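Local coordinates for protein DNA helicase RecQ (Deinococcus radiodurans, PDB 4Q48) that probably couples ATP hydrolysis to the 3'-5' unwinding of duplex DNA, this chain being the catalytic core of a longer RecQ helicase, at residues A[43-48]-A[202-207]; A[148-153]-A[189-194]. All blocks are in the same frame, centred on the assembly; numbering follows the deposited sequence.

In the fold
Both contacts belong to the first RecA-like helicase domain, with centres about 16 Å apart. Contact 2 is nested in the chain loop that contact 1 closes, and strand 202-204 is the next element after helix 185-194. They touch where Leu43 CD1 of contact 1 packs on Ile191 CG2 of contact 2 at 4.1 Å and Lys192 reaches along Leu43 and Gln202. Contact 1 carries the strand entering the P-loop and contact 2 the end of the DEAH box, and accordingly both lie near the nucleotide site, which holds no ADP here. Measured side chain to side chain, the ADP-binding Lys52 is about 4 Å from Met46 and about 7 Å from His148.

Contact 1: A[43-48]-A[202-207]; sequences LVLMPT and QFVSSF
Strand 43-45 leads into the P-loop (Walker A motif) and pairs in parallel with strand 202-204, an edge strand of the seven-stranded RecA-like sheet, their axes 15° apart. Leu43 O accepts Phe203 N at 2.5 Å, continuing a pairing that Leu43 also makes with Pro201. The Leu43 side chain lies alongside that of Gln202, both directed to the face covered by helix 185-194. Val44 turns to the other face with Phe203, where its CG2 comes within 4.4 Å of Phe203 CB and both side chains touch Ile32. Leu45 then takes both roles: its N donates to Phe203 O at 2.8 Å, and its O accepts Ser205 N at 3.1 Å. Its CD1 lies 3.7 Å from Val204 CG2, the two branches crossing obliquely. Beyond the strand, Met46 places CG beside its own backbone N (chi1 -76°), and CG meets Ser205 CB; this side chain also touches Gln29, an ADP-binding residue. Pro47 follows over Phe207, whose ring also meets that of Phe390, the two rings nearly parallel. The proline-aromatic pair is a CH-pi contact, with Pro47 CD 4.0 Å from the centroid of the Phe207 ring and 9° off its normal.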
loop_
_atom_site.group_PDB
_atom_site.type_symbol
_atom_site.label_atom_id
_atom_site.label_comp_id
_atom_site.label_asym_id
_atom_site.label_seq_id
_atom_site.Cartn_x
_atom_site.Cartn_y
_atom_site.Cartn_z
ATOM N N LEU A 43 5.858 -14.175 2.824
ATOM C CA LEU A 43 5.555 -12.753 2.788
ATOM C C LEU A 43 4.254 -12.577 2.042
ATOM O O LEU A 43 4.157 -12.916 0.864
ATOM C CB LEU A 43 6.656 -11.958 2.119
ATOM C CG LEU A 43 6.375 -10.463 2.092
ATOM C CD1 LEU A 43 5.979 -9.988 3.475
ATOM C CD2 LEU A 43 7.580 -9.685 1.595
ATOM N N VAL A 44 3.243 -12.095 2.753
ATOM C CA VAL A 44 1.905 -11.982 2.196
ATOM C C VAL A 44 1.440 -10.522 2.112
ATOM O O VAL A 44 1.436 -9.791 3.105
ATOM C CB VAL A 44 0.899 -12.822 3.007
ATOM C CG1 VAL A 44 -0.521 -12.581 2.521
ATOM C CG2 VAL A 44 1.249 -14.294 2.897
ATOM N N LEU A 45 1.083 -10.089 0.907
ATOM C CA LEU A 45 0.669 -8.714 0.691
ATOM C C LEU A 45 -0.746 -8.752 0.138
ATOM O O LEU A 45 -1.003 -9.316 -0.934
ATOM C CB LEU A 45 1.651 -8.014 -0.246
ATOM C CG LEU A 45 3.113 -8.278 0.171
ATOM C CD1 LEU A 45 3.783 -9.187 -0.842
ATOM C CD2 LEU A 45 3.948 -7.032 0.378
ATOM N N MET A 46 -1.686 -8.273 0.949
ATOM C CA MET A 46 -3.100 -8.315 0.576
ATOM C C MET A 46 -3.857 -7.074 1.005
ATOM O O MET A 46 -3.493 -6.423 1.976
ATOM C CB MET A 46 -3.769 -9.548 1.188
ATOM C CG MET A 46 -3.431 -10.838 0.471
ATOM S SD MET A 46 -4.582 -12.198 0.779
ATOM C CE MET A 46 -6.103 -11.323 1.102
ATOM N N PRO A 47 -4.936 -6.748 0.295
ATOM C CA PRO A 47 -5.850 -5.752 0.861
ATOM C C PRO A 47 -6.375 -6.249 2.228
ATOM O O PRO A 47 -6.394 -7.473 2.490
ATOM C CB PRO A 47 -6.977 -5.651 -0.172
ATOM C CG PRO A 47 -6.788 -6.793 -1.135
ATOM C CD PRO A 47 -5.398 -7.326 -0.981
ATOM N N THR A 48 -6.837 -5.336 3.075
ATOM C CA THR A 48 -7.385 -5.744 4.365
ATOM C C THR A 48 -8.677 -6.550 4.195
ATOM O O THR A 48 -9.479 -6.278 3.294
ATOM C CB THR A 48 -7.628 -4.538 5.249
ATOM O OG1 THR A 48 -6.463 -3.698 5.204
ATOM C CG2 THR A 48 -7.869 -4.978 6.671
ATOM N N GLN A 202 7.230 -14.674 -1.633
ATOM C CA GLN A 202 6.457 -13.460 -1.387
ATOM C C GLN A 202 5.210 -13.594 -2.232
ATOM O O GLN A 202 5.283 -13.908 -3.425
ATOM C CB GLN A 202 7.239 -12.184 -1.700
ATOM C CG GLN A 202 7.009 -11.588 -3.077
ATOM C CD GLN A 202 7.075 -10.066 -3.057
ATOM O OE1 GLN A 202 7.625 -9.458 -2.123
ATOM N NE2 GLN A 202 6.506 -9.442 -4.081
ATOM N N PHE A 203 4.063 -13.436 -1.575
ATOM C CA PHE A 203 2.755 -13.626 -2.200
ATOM C C PHE A 203 1.958 -12.335 -2.356
ATOM O O PHE A 203 1.774 -11.570 -1.397
ATOM C CB PHE A 203 1.931 -14.634 -1.407
ATOM C CG PHE A 203 2.561 -15.991 -1.314
ATOM C CD1 PHE A 203 3.479 -16.274 -0.313
ATOM C CD2 PHE A 203 2.232 -16.987 -2.218
ATOM C CE1 PHE A 203 4.051 -17.520 -0.211
ATOM C CE2 PHE A 203 2.798 -18.243 -2.119
ATOM C CZ PHE A 203 3.704 -18.506 -1.113
ATOM N N VAL A 204 1.500 -12.076 -3.571
ATOM C CA VAL A 204 0.744 -10.863 -3.805
ATOM C C VAL A 204 -0.643 -11.259 -4.285
ATOM O O VAL A 204 -0.802 -11.744 -5.406
ATOM C CB VAL A 204 1.456 -9.958 -4.841
ATOM C CG1 VAL A 204 0.663 -8.703 -5.080
ATOM C CG2 VAL A 204 2.864 -9.581 -4.358
ATOM N N SER A 205 -1.650 -11.089 -3.434
ATOM C CA SER A 205 -3.019 -11.333 -3.874
ATOM C C SER A 205 -3.488 -10.047 -4.538
ATOM O O SER A 205 -2.970 -8.969 -4.227
ATOM C CB SER A 205 -3.925 -11.740 -2.712
ATOM O OG SER A 205 -5.295 -11.449 -2.973
ATOM N N SER A 206 -4.497 -10.122 -5.401
ATOM C CA SER A 206 -4.829 -8.928 -6.154
ATOM C C SER A 206 -5.410 -7.813 -5.295
ATOM O O SER A 206 -6.243 -8.044 -4.416
ATOM C CB SER A 206 -5.798 -9.262 -7.267
ATOM O OG SER A 206 -5.948 -8.154 -8.111
ATOM N N PHE A 207 -4.921 -6.604 -5.562
ATOM C CA PHE A 207 -5.441 -5.363 -4.989
ATOM C C PHE A 207 -6.514 -4.767 -5.909
ATOM O O PHE A 207 -7.237 -3.839 -5.549
ATOM C CB PHE A 207 -4.314 -4.370 -4.782
ATOM C CG PHE A 207 -3.423 -4.709 -3.634
ATOM C CD1 PHE A 207 -2.433 -5.690 -3.770
ATOM C CD2 PHE A 207 -3.556 -4.050 -2.407
ATOM C CE1 PHE A 207 -1.592 -6.007 -2.706
ATOM C CE2 PHE A 207 -2.711 -4.374 -1.335
ATOM C CZ PHE A 207 -1.729 -5.350 -1.492
#

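Contact 2: A[148-153]-A[189-194]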
loop_
_atom_site.group_PDB
_atom_site.type_symbol
_atom_site.label_atom_id
_atom_site.label_comp_id
_atom_site.label_asym_id
_atom_site.label_seq_id
_atom_site.Cartn_x
_atom_site.Cartn_y
_atom_site.Cartn_z
ATOM N N HIS A 148 4.804 -3.936 7.842
ATOM C CA HIS A 148 5.394 -2.716 7.322
ATOM C C HIS A 148 5.982 -1.835 8.418
ATOM O O HIS A 148 6.927 -1.089 8.163
ATOM C CB HIS A 148 4.346 -1.923 6.539
ATOM C CG HIS A 148 3.095 -1.636 7.314
ATOM N ND1 HIS A 148 1.902 -2.289 7.076
ATOM C CD2 HIS A 148 2.850 -0.761 8.317
ATOM C CE1 HIS A 148 0.979 -1.826 7.901
ATOM N NE2 HIS A 148 1.527 -0.896 8.663
ATOM N N CYS A 149 5.483 -1.977 9.644
ATOM C CA CYS A 149 5.888 -1.088 10.728
ATOM C C CYS A 149 7.369 -1.140 11.072
ATOM O O CYS A 149 7.872 -0.252 11.752
ATOM C CB CYS A 149 5.084 -1.376 11.990
ATOM S SG CYS A 149 3.415 -0.747 11.979
ATOM N N VAL A 150 8.054 -2.196 10.647
ATOM C CA VAL A 150 9.492 -2.307 10.869
ATOM C C VAL A 150 10.246 -1.226 10.081
ATOM O O VAL A 150 11.297 -0.751 10.507
ATOM C CB VAL A 150 10.022 -3.715 10.489
ATOM C CG1 VAL A 150 9.309 -4.775 11.304
ATOM C CG2 VAL A 150 9.857 -3.997 9.000
ATOM N N SER A 151 9.677 -0.828 8.946
ATOM C CA SER A 151 10.304 0.100 8.004
ATOM C C SER A 151 10.186 1.567 8.391
ATOM O O SER A 151 9.148 1.996 8.906
ATOM C CB SER A 151 9.693 -0.085 6.611
ATOM O OG SER A 151 10.379 0.691 5.648
ATOM N N GLN A 152 11.263 2.323 8.163
ATOM C CA GLN A 152 11.217 3.785 8.265
ATOM C C GLN A 152 10.247 4.298 7.202
ATOM O O GLN A 152 9.664 5.371 7.340
ATOM C CB GLN A 152 12.598 4.425 8.048
ATOM C CG GLN A 152 13.076 4.329 6.590
ATOM C CD GLN A 152 14.586 4.215 6.407
ATOM O OE1 GLN A 152 15.233 3.310 6.951
ATOM N NE2 GLN A 152 15.149 5.118 5.603
ATOM N N TRP A 153 10.087 3.515 6.136
ATOM C CA TRP A 153 9.333 3.945 4.962
ATOM C C TRP A 153 7.818 3.770 4.985
ATOM O O TRP A 153 7.072 4.745 5.066
ATOM C CB TRP A 153 9.875 3.220 3.719
ATOM C CG TRP A 153 11.322 3.532 3.439
ATOM C CD1 TRP A 153 12.418 2.789 3.797
ATOM C CD2 TRP A 153 11.828 4.692 2.760
ATOM N NE1 TRP A 153 13.571 3.418 3.379
ATOM C CE2 TRP A 153 13.235 4.583 2.737
ATOM C CE3 TRP A 153 11.225 5.809 2.162
ATOM C CZ2 TRP A 153 14.041 5.541 2.145
ATOM C CZ3 TRP A 153 12.028 6.755 1.574
ATOM C CH2 TRP A 153 13.421 6.617 1.570
ATOM N N ALA A 189 11.084 -4.500 0.784
ATOM C CA ALA A 189 12.475 -4.884 0.894
ATOM C C ALA A 189 12.952 -4.923 2.350
ATOM O O ALA A 189 13.729 -5.800 2.733
ATOM C CB ALA A 189 13.330 -3.929 0.069
ATOM N N ASP A 190 12.429 -4.002 3.159
ATOM C CA ASP A 190 12.817 -3.831 4.559
ATOM C C ASP A 190 12.199 -4.845 5.508
ATOM O O ASP A 190 12.814 -5.231 6.503
ATOM C CB ASP A 190 12.382 -2.445 5.027
ATOM C CG ASP A 190 13.484 -1.428 4.960
ATOM O OD1 ASP A 190 14.497 -1.699 4.270
ATOM O OD2 ASP A 190 13.300 -0.343 5.572
ATOM N N ILE A 191 11.000 -5.312 5.177
ATOM C CA ILE A 191 10.380 -6.404 5.911
ATOM C C ILE A 191 11.205 -7.669 5.748
ATOM O O ILE A 191 11.473 -8.362 6.730
ATOM C CB ILE A 191 8.945 -6.653 5.432
ATOM C CG1 ILE A 191 8.077 -5.433 5.730
ATOM C CG2 ILE A 191 8.367 -7.895 6.091
ATOM C CD1 ILE A 191 6.672 -5.497 5.112
ATOM N N LYS A 192 11.659 -7.930 4.523
ATOM C CA LYS A 192 12.454 -9.108 4.253
ATOM C C LYS A 192 13.670 -9.061 5.191
ATOM O O LYS A 192 14.023 -10.061 5.820
ATOM C CB LYS A 192 12.860 -9.166 2.774
ATOM C CG LYS A 192 11.686 -9.418 1.805
ATOM C CD LYS A 192 12.121 -9.350 0.327
ATOM C CE LYS A 192 10.929 -9.438 -0.646
ATOM N NZ LYS A 192 10.955 -10.625 -1.582
ATOM N N SER A 193 14.267 -7.887 5.345
ATOM C CA SER A 193 15.502 -7.786 6.116
ATOM C C SER A 193 15.336 -8.017 7.624
ATOM O O SER A 193 16.189 -8.646 8.254
ATOM C CB SER A 193 16.155 -6.425 5.886
ATOM O OG SER A 193 17.031 -6.485 4.780
ATOM N N VAL A 194 14.261 -7.488 8.205
ATOM C CA VAL A 194 14.010 -7.629 9.646
ATOM C C VAL A 194 13.591 -9.040 10.086
ATOM O O VAL A 194 14.000 -9.521 11.154
ATOM C CB VAL A 194 12.966 -6.614 10.108
ATOM C CG1 VAL A 194 12.880 -6.601 11.632
ATOM C CG2 VAL A 194 13.357 -5.230 9.604
#
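Asp190 opens the contact from helix 185-194, its CB directed at the loop and its carboxylate ending beside Ser151. Ser151 OG donates to Asp190 OD2 at 3.1 Å, approaching from above the carboxylate plane. The hydroxyl reaches the helix because OG stands anti to its backbone N (chi1 -173°). It is held a second time, since Trp153 N donates to Ser151 OG at 2.9 Å with an N-H...O angle of 149°, which makes an ST turn. An alanine at Ser151 would remove this donor and acceptor together, and would probably loosen both the turn and the tie to Asp190. Asp190 OD2 also lies at the edge of the indole, 3.7 Å from Trp153 CD1, with carboxylate and ring planes 58° apart. Gln152 CG sits over one face of that indole, toward its rim, and Arg186 makes a cation-pi contact with it. The 148-153 segment begins at the histidine of the DEAH box (motif II) and runs into the aromatic-rich loop of RecQ helicases, which in relatives links DNA binding to ATP hydrolysis; Trp153 also packs on helix 359-376. One residue past Asp190, Ile191 extends its chain so that CD1 meets the backbone of His148, 3.7 Å from His148 N. The CB of His148 is directed away from the helix, and His148 ND1 is hydrogen-bonded to Thr180 OG1. Ile191 CG1 also touches Val150 CG2 at 4.0 Å. A turn of helix beyond Asp190, Val194 comes tip to tip with Val150. Val194 CG2 lies 3.8 Å from Val150 CG2, and Val194 CG1 is 4.0 Å from Val150 CG1, so both branches of each valine meet the other.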